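Local coordinates for EAL/GGDEF domain protein (PDB 3ICL) that is of unassigned function but carries a GGDEF domain, a compact alpha/beta module of bacterial signalling proteins related in fold to nucleotide cyclases, at residues D54-A59 with Q115-S120; T5-R10 with D80-L85; K101-L106 with N155-F160. The protein carries 1 engineered substitution. All coordinates share one frame; numbering follows the deposited sequence.

Contact 1: residues D54-A59 with Q115-S120; sequences DRLLRA and QQIVIS
Leu-56 meets Ile-117 and Ile-119 through methyl groups alone, and no ring, amide or other flat group takes part. There are thus no faces or edges to assign; the contact is branched aliphatic against branched aliphatic, and all three residues are buried. Leu-56 sends both ends of its fork across. CD2 touches both isoleucines. It lies 3.9 Å from Ile-119 CG2 and 4.2 Å from Ile-117 CG2, so one leucine methyl sits against two isoleucine branches. CD1 backs this up at 4.0 Å from Ile-119 CG2. The side chains of Leu-56 and Ile-119 run past each other in opposite directions, so they lie alongside and do not meet head-on.

CG of Leu-56 is anti to the backbone N (chi1 176°), which carries the fork toward 115-120. Residues 115-117 are the second strand of a small antiparallel hairpin with 110-112, and 118-120 lead on to strand 121-127 of the main sheet. Leu-56 thus packs helix 50-67 on the hairpin and the loop after it; Ala-59 also touches Phe-110. Phe-110 pairs by backbone with Ile-117 and also touches Leu-56 and Ile-119. Phe-41 and Ile-44 of helix 41-48 cover Leu-56 as well.

In Ile-119 the chi1 of 56° places CG1 between the backbone N and the carbonyl carbon. The shorter branch, CG2, is left to face the leucine. Ile-117 and Ile-119 point the same way, while Val-118 between them points away from the helix.

Contact 2: residues T5-R10 with D80-L85; sequences TGLPNR and DKFTIL. Engineered in segment 80-85: Lys-81 (natural residue Glu). With SO4 (sulfate ion), chain C.
Arg-10 grips Thr-83 with the end of its guanidinium. NH1 lies 2.9 Å from Thr-83 OG1, and NH2 lies 3.0 Å from Thr-83 OG1. Both nitrogens bond to this one oxygen, which lies near the guanidinium plane. Sharing one acceptor leaves both bonds somewhat bent, with N-H...O angles of 146° and 142°. The arginine chain gets there by folding: CG is anti to the backbone N (chi1 176°), and the chain then bends at chi2 and chi3. Thr-83 OG1 lies between its own backbone N and carbonyl carbon, which turns it to the arginine. It also bonds to the carbonyl O of Ala-75, and Arg-10 NH2 to that of Arg-76. These bonds probably hold the guanidinium and the Thr-83 hydroxyl in place.

Phe-82 offers the other half of the contact. Its ring presents an edge to the 5-10 segment. Leu-7 CD1 sits 3.7 Å from Phe-82 CE1, near the ring plane, and the two side chains cross at about a right angle. Thr-5 CG2 also lies at that edge. Thr-5 OG1 accepts from Leu-7 N at 3.1 Å, an ST turn, and also bonds to Asp-2.

Asp-80, Lys-81 and Phe-82 are the last three positions of the GGDEF signature, with Lys-81 engineered in place of Glu. The bent chain of Lys-81 brings NZ 2.7 Å from Asp-80 OD1, in a salt bridge, and 2.8 Å from O1 of the sulfate ion. Tyr-147 and Lys-150 also bind this sulfate.

Strand 81-86 runs between strands 73-77 and 32-38. Leu-7 also packs on Ala-61 and Arg-65 of helix 50-67, and Thr-83 touches Phe-13 of helix 10-23.

Contact 3: residues K101-L106 with N155-F160; sequences KILDGL and NNYQFF
Leu-103 and Asn-155 bring the two backbones together, with their CA atoms 6.6 Å apart. The 101-106 segment belongs to helix 96-106. Its backbone bonds include Gly-105 N to Lys-101 O and Leu-106 N to Ile-102 O. Asn-155 has positive phi and psi, 54° and 47°, in the left-handed helical region. It lies just before the edge strand 156-159 of the main sheet, in the chain coming from helix 135-152. The contact thus joins a helix to the edge of the alpha/beta sheet.

Leu-103 carries the helix side. Its two methyls divide the work. CD2 lies over the backbone of Asn-155, 4.0 Å from Asn-155 C. CD1 goes on along the chain toward the strand, 3.9 Å from Asn-155 O and 4.1 Å from Asn-156 C. The same CD1 ends 3.9 Å from Tyr-157 CD2. It meets the ring at the edge, in the ring plane, and the leucine and tyrosine side chains cross at about a right angle. Tyr-157 OH bonds to Gln-100, on the helix that carries Leu-103.

The asparagine side chains are held elsewhere: Asn-155 OD1 by Val-121 N, and Asn-156 by Ala-149 and Ser-122. A sulfate ion lies about 4 Å from the Asn-155 side chain.

The contact is van der Waals packing at the protein surface, a leucine against backbone and a ring edge. Polar bonds to Gln-100 and Val-121 lie beside it and hold the tyrosine hydroxyl and the Asn-155 side chain.

Overall arrangement
From the N terminus, the 5-10 loop leads into helix 10-23, and contact 2 closes when strand 81-86 returns to it. Contact 1 opens before that, on helix 50-67, and closes at 115-120, so contacts 1 and 2 cross. Contact 3 opens at 101-106, inside the span of contact 1, and closes at 155-160 near the C terminus, so these two cross as well. Contacts 2 and 3 follow in series and meet where Ile-84 CD1 packs on Ile-102 CD1. Together they tie the N-terminal loop, strand 81-86, helices 50-67 and 96-106, the small hairpin and the edge strand 156-159 to one another.

Contact 1: residues D54-A59 with Q115-S120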
loop_
_atom_site.group_PDB
_atom_site.type_symbol
_atom_site.label_atom_id
_atom_site.label_comp_id
_atom_site.label_asym_id
_atom_site.label_seq_id
_atom_site.Cartn_x
_atom_site.Cartn_y
_atom_site.Cartn_z
ATOM N N ASP A 54 2.379 11.419 12.799
ATOM C CA ASP A 54 1.154 11.616 12.033
ATOM C C ASP A 54 1.447 12.360 10.745
ATOM O O ASP A 54 0.896 12.033 9.692
ATOM C CB ASP A 54 0.117 12.382 12.852
ATOM C CG ASP A 54 -0.376 11.594 14.044
ATOM O OD1 ASP A 54 -0.225 10.354 14.035
ATOM O OD2 ASP A 54 -0.925 12.207 14.981
ATOM N N ARG A 55 2.316 13.363 10.827
ATOM C CA ARG A 55 2.683 14.134 9.646
ATOM C C ARG A 55 3.314 13.216 8.603
ATOM O O ARG A 55 3.020 13.320 7.412
ATOM C CB ARG A 55 3.664 15.251 10.012
ATOM C CG ARG A 55 3.069 16.344 10.882
ATOM C CD ARG A 55 4.058 17.478 11.062
ATOM N NE ARG A 55 4.394 18.102 9.786
ATOM C CZ ARG A 55 5.346 19.014 9.624
ATOM N NH1 ARG A 55 6.065 19.415 10.664
ATOM N NH2 ARG A 55 5.581 19.524 8.423
ATOM N N LEU A 56 4.180 12.317 9.060
ATOM C CA LEU A 56 4.846 11.374 8.166
ATOM C C LEU A 56 3.830 10.466 7.476
ATOM O O LEU A 56 3.902 10.246 6.266
ATOM C CB LEU A 56 5.857 10.527 8.951
ATOM C CG LEU A 56 6.600 9.407 8.213
ATOM C CD1 LEU A 56 7.281 9.940 6.955
ATOM C CD2 LEU A 56 7.619 8.792 9.152
ATOM N N LEU A 57 2.882 9.944 8.248
ATOM C CA LEU A 57 1.852 9.062 7.708
ATOM C C LEU A 57 1.024 9.753 6.633
ATOM O O LEU A 57 0.654 9.137 5.632
ATOM C CB LEU A 57 0.928 8.576 8.824
ATOM C CG LEU A 57 1.517 7.570 9.823
ATOM C CD1 LEU A 57 0.494 7.286 10.920
ATOM C CD2 LEU A 57 1.908 6.284 9.098
ATOM N N ARG A 58 0.728 11.032 6.842
ATOM C CA ARG A 58 -0.062 11.794 5.881
ATOM C C ARG A 58 0.741 12.087 4.610
ATOM O O ARG A 58 0.197 12.085 3.507
ATOM C CB ARG A 58 -0.529 13.110 6.507
ATOM C CG ARG A 58 -1.625 13.810 5.716
ATOM C CD ARG A 58 -2.024 15.130 6.361
ATOM N NE ARG A 58 -3.208 15.706 5.730
ATOM C CZ ARG A 58 -4.449 15.264 5.911
ATOM N NH1 ARG A 58 -4.681 14.234 6.713
ATOM N NH2 ARG A 58 -5.462 15.852 5.289
ATOM N N ALA A 59 2.036 12.344 4.770
ATOM C CA ALA A 59 2.894 12.629 3.624
ATOM C C ALA A 59 3.132 11.344 2.831
ATOM O O ALA A 59 3.319 11.379 1.619
ATOM C CB ALA A 59 4.226 13.216 4.093
ATOM N N GLN A 115 15.091 17.977 10.326
ATOM C CA GLN A 115 15.208 16.537 10.500
ATOM C C GLN A 115 14.849 15.758 9.240
ATOM O O GLN A 115 13.701 15.763 8.795
ATOM C CB GLN A 115 14.329 16.078 11.666
ATOM C CG GLN A 115 14.566 14.640 12.107
ATOM C CD GLN A 115 16.035 14.323 12.298
ATOM O OE1 GLN A 115 16.749 14.040 11.337
ATOM N NE2 GLN A 115 16.498 14.379 13.540
ATOM N N GLN A 116 15.853 15.097 8.672
ATOM C CA GLN A 116 15.679 14.286 7.471
ATOM C C GLN A 116 15.162 12.918 7.894
ATOM O O GLN A 116 15.711 12.304 8.809
ATOM C CB GLN A 116 17.021 14.101 6.756
ATOM C CG GLN A 116 17.673 15.387 6.278
ATOM C CD GLN A 116 17.104 15.872 4.963
ATOM O OE1 GLN A 116 17.251 15.213 3.931
ATOM N NE2 GLN A 116 16.448 17.026 4.991
ATOM N N ILE A 117 14.102 12.446 7.246
ATOM C CA ILE A 117 13.567 11.132 7.574
ATOM C C ILE A 117 13.491 10.252 6.329
ATOM O O ILE A 117 12.958 10.656 5.290
ATOM C CB ILE A 117 12.152 11.206 8.196
ATOM C CG1 ILE A 117 12.181 12.001 9.503
ATOM C CG2 ILE A 117 11.640 9.797 8.471
ATOM C CD1 ILE A 117 13.092 11.409 10.558
ATOM N N VAL A 118 14.052 9.054 6.442
ATOM C CA VAL A 118 14.035 8.095 5.352
ATOM C C VAL A 118 13.319 6.851 5.869
ATOM O O VAL A 118 13.762 6.225 6.826
ATOM C CB VAL A 118 15.469 7.730 4.899
ATOM C CG1 VAL A 118 16.301 7.281 6.092
ATOM C CG2 VAL A 118 15.418 6.635 3.843
ATOM N N ILE A 119 12.190 6.511 5.261
ATOM C CA ILE A 119 11.458 5.331 5.705
ATOM C C ILE A 119 11.873 4.128 4.886
ATOM O O ILE A 119 12.342 4.271 3.751
ATOM C CB ILE A 119 9.921 5.487 5.555
ATOM C CG1 ILE A 119 9.567 5.820 4.104
ATOM C CG2 ILE A 119 9.403 6.541 6.524
ATOM C CD1 ILE A 119 8.090 5.826 3.820
ATOM N N SER A 120 11.717 2.948 5.477
ATOM C CA SER A 120 12.014 1.693 4.795
ATOM C C SER A 120 10.618 1.121 4.508
ATOM O O SER A 120 9.733 1.182 5.363
ATOM C CB SER A 120 12.827 0.769 5.708
ATOM O OG SER A 120 12.161 0.563 6.937
#

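Contact 2: residues T5-R10 with D80-L85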
loop_
_atom_site.group_PDB
_atom_site.type_symbol
_atom_site.label_atom_id
_atom_site.label_comp_id
_atom_site.label_asym_id
_atom_site.label_seq_id
_atom_site.Cartn_x
_atom_site.Cartn_y
_atom_site.Cartn_z
ATOM N N THR A 5 -4.474 10.851 7.790
ATOM C CA THR A 5 -4.004 10.878 6.404
ATOM C C THR A 5 -4.937 11.533 5.398
ATOM O O THR A 5 -4.501 11.952 4.324
ATOM C CB THR A 5 -3.737 9.455 5.892
ATOM O OG1 THR A 5 -4.969 8.728 5.869
ATOM C CG2 THR A 5 -2.746 8.736 6.796
ATOM N N GLY A 6 -6.219 11.615 5.733
ATOM C CA GLY A 6 -7.172 12.199 4.811
ATOM C C GLY A 6 -7.607 11.164 3.787
ATOM O O GLY A 6 -8.309 11.483 2.828
ATOM N N LEU A 7 -7.182 9.918 3.993
ATOM C CA LEU A 7 -7.530 8.813 3.096
ATOM C C LEU A 7 -8.924 8.282 3.408
ATOM O O LEU A 7 -9.470 8.555 4.469
ATOM C CB LEU A 7 -6.533 7.657 3.249
ATOM C CG LEU A 7 -5.083 7.855 2.801
ATOM C CD1 LEU A 7 -4.286 6.589 3.096
ATOM C CD2 LEU A 7 -5.043 8.186 1.318
ATOM N N PRO A 8 -9.512 7.508 2.481
ATOM C CA PRO A 8 -10.847 6.930 2.671
ATOM C C PRO A 8 -10.857 5.969 3.864
ATOM O O PRO A 8 -9.821 5.394 4.218
ATOM C CB PRO A 8 -11.092 6.198 1.355
ATOM C CG PRO A 8 -10.339 7.030 0.364
ATOM C CD PRO A 8 -9.052 7.316 1.093
ATOM N N ASN A 9 -12.024 5.801 4.480
ATOM C CA ASN A 9 -12.170 4.896 5.620
ATOM C C ASN A 9 -11.983 3.456 5.171
ATOM O O ASN A 9 -11.985 3.156 3.976
ATOM C CB ASN A 9 -13.564 5.009 6.253
ATOM C CG ASN A 9 -13.846 6.381 6.826
ATOM O OD1 ASN A 9 -13.001 6.972 7.499
ATOM N ND2 ASN A 9 -15.050 6.887 6.579
ATOM N N ARG A 10 -11.833 2.572 6.150
ATOM C CA ARG A 10 -11.666 1.148 5.910
ATOM C C ARG A 10 -12.936 0.619 5.233
ATOM O O ARG A 10 -12.880 -0.257 4.376
ATOM C CB ARG A 10 -11.426 0.442 7.253
ATOM C CG ARG A 10 -11.329 -1.074 7.211
ATOM C CD ARG A 10 -10.351 -1.555 6.154
ATOM N NE ARG A 10 -9.100 -0.804 6.159
ATOM C CZ ARG A 10 -8.188 -0.896 5.197
ATOM N NH1 ARG A 10 -8.389 -1.708 4.167
ATOM N NH2 ARG A 10 -7.089 -0.161 5.247
ATOM N N ASP A 80 0.394 1.763 10.777
ATOM C CA ASP A 80 1.398 2.127 9.788
ATOM C C ASP A 80 1.447 1.303 8.499
ATOM O O ASP A 80 2.493 1.213 7.861
ATOM C CB ASP A 80 2.785 2.143 10.445
ATOM C CG ASP A 80 3.189 0.793 10.994
ATOM O OD1 ASP A 80 2.383 -0.158 10.909
ATOM O OD2 ASP A 80 4.318 0.681 11.517
ATOM N N LYS A 81 0.322 0.705 8.116
ATOM C CA LYS A 81 0.250 -0.059 6.874
ATOM C C LYS A 81 -0.786 0.614 5.981
ATOM O O LYS A 81 -1.619 1.386 6.454
ATOM C CB LYS A 81 -0.163 -1.509 7.127
ATOM C CG LYS A 81 0.989 -2.488 7.312
ATOM C CD LYS A 81 1.663 -2.343 8.665
ATOM C CE LYS A 81 0.746 -2.788 9.790
ATOM N NZ LYS A 81 1.420 -2.676 11.107
ATOM N N PHE A 82 -0.718 0.333 4.688
ATOM C CA PHE A 82 -1.654 0.905 3.728
ATOM C C PHE A 82 -2.125 -0.181 2.763
ATOM O O PHE A 82 -1.319 -0.981 2.280
ATOM C CB PHE A 82 -0.978 2.024 2.925
ATOM C CG PHE A 82 -0.607 3.230 3.743
ATOM C CD1 PHE A 82 -1.522 4.257 3.948
ATOM C CD2 PHE A 82 0.658 3.339 4.312
ATOM C CE1 PHE A 82 -1.183 5.375 4.709
ATOM C CE2 PHE A 82 1.005 4.457 5.073
ATOM C CZ PHE A 82 0.082 5.472 5.271
ATOM N N THR A 83 -3.427 -0.227 2.505
ATOM C CA THR A 83 -3.961 -1.193 1.553
ATOM C C THR A 83 -4.221 -0.399 0.287
ATOM O O THR A 83 -4.930 0.606 0.301
ATOM C CB THR A 83 -5.271 -1.839 2.024
ATOM O OG1 THR A 83 -6.182 -0.819 2.439
ATOM C CG2 THR A 83 -4.998 -2.814 3.175
ATOM N N ILE A 84 -3.630 -0.858 -0.802
ATOM C CA ILE A 84 -3.740 -0.183 -2.081
ATOM C C ILE A 84 -4.494 -1.025 -3.105
ATOM O O ILE A 84 -4.081 -2.131 -3.444
ATOM C CB ILE A 84 -2.320 0.140 -2.588
ATOM C CG1 ILE A 84 -1.644 1.067 -1.573
ATOM C CG2 ILE A 84 -2.370 0.736 -3.984
ATOM C CD1 ILE A 84 -0.132 0.988 -1.567
ATOM N N LEU A 85 -5.602 -0.488 -3.591
ATOM C CA LEU A 85 -6.422 -1.171 -4.580
ATOM C C LEU A 85 -6.174 -0.637 -5.981
ATOM O O LEU A 85 -6.350 0.552 -6.239
ATOM C CB LEU A 85 -7.908 -1.002 -4.234
ATOM C CG LEU A 85 -8.951 -1.263 -5.326
ATOM C CD1 LEU A 85 -8.830 -2.684 -5.873
ATOM C CD2 LEU A 85 -10.340 -1.029 -4.740
HETATM S S SO4 C . 4.237 -4.586 11.876
HETATM O O1 SO4 C . 2.905 -4.979 11.378
HETATM O O2 SO4 C . 4.093 -3.436 12.791
HETATM O O3 SO4 C . 4.846 -5.721 12.596
HETATM O O4 SO4 C . 5.098 -4.199 10.739
#

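Contact 3: residues K101-L106 with N155-F160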
loop_
_atom_site.group_PDB
_atom_site.type_symbol
_atom_site.label_atom_id
_atom_site.label_comp_id
_atom_site.label_asym_id
_atom_site.label_seq_id
_atom_site.Cartn_x
_atom_site.Cartn_y
_atom_site.Cartn_z
ATOM N N LYS A 101 6.796 2.375 -8.652
ATOM C CA LYS A 101 6.598 3.822 -8.631
ATOM C C LYS A 101 6.389 4.300 -7.190
ATOM O O LYS A 101 6.794 5.410 -6.824
ATOM C CB LYS A 101 5.395 4.199 -9.502
ATOM C CG LYS A 101 5.216 5.693 -9.707
ATOM C CD LYS A 101 4.159 5.986 -10.762
ATOM C CE LYS A 101 4.098 7.472 -11.083
ATOM N NZ LYS A 101 3.140 7.761 -12.185
ATOM N N ILE A 102 5.761 3.527 -6.397
ATOM C CA ILE A 102 5.573 3.864 -4.990
ATOM C C ILE A 102 6.931 3.844 -4.310
ATOM O O ILE A 102 7.282 4.770 -3.575
ATOM C CB ILE A 102 4.645 2.858 -4.260
ATOM C CG1 ILE A 102 3.214 2.928 -4.810
ATOM C CG2 ILE A 102 4.573 3.212 -2.773
ATOM C CD1 ILE A 102 2.304 1.837 -4.365
ATOM N N LEU A 103 7.676 2.779 -4.491
ATOM C CA LEU A 103 8.986 2.692 -3.862
ATOM C C LEU A 103 9.871 3.872 -4.289
ATOM O O LEU A 103 10.658 4.384 -3.493
ATOM C CB LEU A 103 9.651 1.342 -4.193
ATOM C CG LEU A 103 8.999 0.092 -3.563
ATOM C CD1 LEU A 103 9.609 -1.177 -4.140
ATOM C CD2 LEU A 103 9.186 0.107 -2.067
ATOM N N ASP A 104 9.739 4.312 -5.539
ATOM C CA ASP A 104 10.537 5.444 -6.008
ATOM C C ASP A 104 10.130 6.721 -5.286
ATOM O O ASP A 104 10.978 7.529 -4.916
ATOM C CB ASP A 104 10.385 5.646 -7.521
ATOM C CG ASP A 104 11.041 4.537 -8.321
ATOM O OD1 ASP A 104 11.845 3.782 -7.732
ATOM O OD2 ASP A 104 10.760 4.425 -9.532
ATOM N N GLY A 105 8.830 6.899 -5.079
ATOM C CA GLY A 105 8.362 8.091 -4.396
ATOM C C GLY A 105 8.679 8.079 -2.910
ATOM O O GLY A 105 9.056 9.108 -2.348
ATOM N N LEU A 106 8.542 6.917 -2.272
ATOM C CA LEU A 106 8.804 6.799 -0.841
ATOM C C LEU A 106 10.279 6.698 -0.462
ATOM O O LEU A 106 10.620 6.747 0.721
ATOM C CB LEU A 106 8.046 5.603 -0.254
ATOM C CG LEU A 106 6.523 5.617 -0.439
ATOM C CD1 LEU A 106 5.896 4.439 0.309
ATOM C CD2 LEU A 106 5.955 6.932 0.066
ATOM N N ASN A 155 12.619 -1.954 1.377
ATOM C CA ASN A 155 12.415 -1.225 0.128
ATOM C C ASN A 155 12.240 -2.208 -1.018
ATOM O O ASN A 155 12.818 -2.065 -2.095
ATOM C CB ASN A 155 13.584 -0.276 -0.119
ATOM C CG ASN A 155 13.760 0.708 1.020
ATOM O OD1 ASN A 155 12.777 1.191 1.585
ATOM N ND2 ASN A 155 15.009 1.010 1.365
ATOM N N ASN A 156 11.391 -3.196 -0.768
ATOM C CA ASN A 156 11.138 -4.265 -1.722
ATOM C C ASN A 156 9.669 -4.622 -1.831
ATOM O O ASN A 156 8.829 -4.134 -1.075
ATOM C CB ASN A 156 11.904 -5.505 -1.279
ATOM C CG ASN A 156 11.566 -5.914 0.153
ATOM O OD1 ASN A 156 10.992 -5.133 0.914
ATOM N ND2 ASN A 156 11.936 -7.133 0.526
ATOM N N TYR A 157 9.367 -5.497 -2.779
ATOM C CA TYR A 157 8.011 -5.960 -2.970
ATOM C C TYR A 157 8.073 -7.397 -3.453
ATOM O O TYR A 157 9.101 -7.854 -3.946
ATOM C CB TYR A 157 7.264 -5.084 -3.990
ATOM C CG TYR A 157 7.656 -5.260 -5.453
ATOM C CD1 TYR A 157 7.199 -6.349 -6.202
ATOM C CD2 TYR A 157 8.448 -4.310 -6.100
ATOM C CE1 TYR A 157 7.518 -6.481 -7.561
ATOM C CE2 TYR A 157 8.773 -4.434 -7.454
ATOM C CZ TYR A 157 8.303 -5.518 -8.176
ATOM O OH TYR A 157 8.613 -5.622 -9.515
ATOM N N GLN A 158 6.980 -8.121 -3.272
ATOM C CA GLN A 158 6.918 -9.486 -3.757
ATOM C C GLN A 158 5.473 -9.933 -3.871
ATOM O O GLN A 158 4.602 -9.485 -3.113
ATOM C CB GLN A 158 7.720 -10.427 -2.852
ATOM C CG GLN A 158 7.072 -10.822 -1.559
ATOM C CD GLN A 158 7.877 -11.895 -0.849
ATOM O OE1 GLN A 158 9.028 -11.674 -0.476
ATOM N NE2 GLN A 158 7.278 -13.067 -0.671
ATOM N N PHE A 159 5.213 -10.791 -4.849
ATOM C CA PHE A 159 3.870 -11.308 -5.076
ATOM C C PHE A 159 3.615 -12.500 -4.173
ATOM O O PHE A 159 4.544 -13.214 -3.806
ATOM C CB PHE A 159 3.693 -11.777 -6.519
ATOM C CG PHE A 159 3.637 -10.670 -7.523
ATOM C CD1 PHE A 159 4.802 -10.133 -8.057
ATOM C CD2 PHE A 159 2.406 -10.190 -7.971
ATOM C CE1 PHE A 159 4.746 -9.135 -9.031
ATOM C CE2 PHE A 159 2.339 -9.193 -8.944
ATOM C CZ PHE A 159 3.513 -8.666 -9.475
ATOM N N PHE A 160 2.354 -12.715 -3.825
ATOM C CA PHE A 160 1.985 -13.852 -3.003
ATOM C C PHE A 160 2.270 -15.120 -3.811
ATOM O O PHE A 160 2.051 -15.146 -5.022
ATOM C CB PHE A 160 0.494 -13.786 -2.654
ATOM C CG PHE A 160 -0.012 -14.998 -1.913
ATOM C CD1 PHE A 160 -0.793 -15.953 -2.562
ATOM C CD2 PHE A 160 0.320 -15.200 -0.579
ATOM C CE1 PHE A 160 -1.235 -17.091 -1.892
ATOM C CE2 PHE A 160 -0.114 -16.335 0.100
ATOM C CZ PHE A 160 -0.895 -17.284 -0.560
#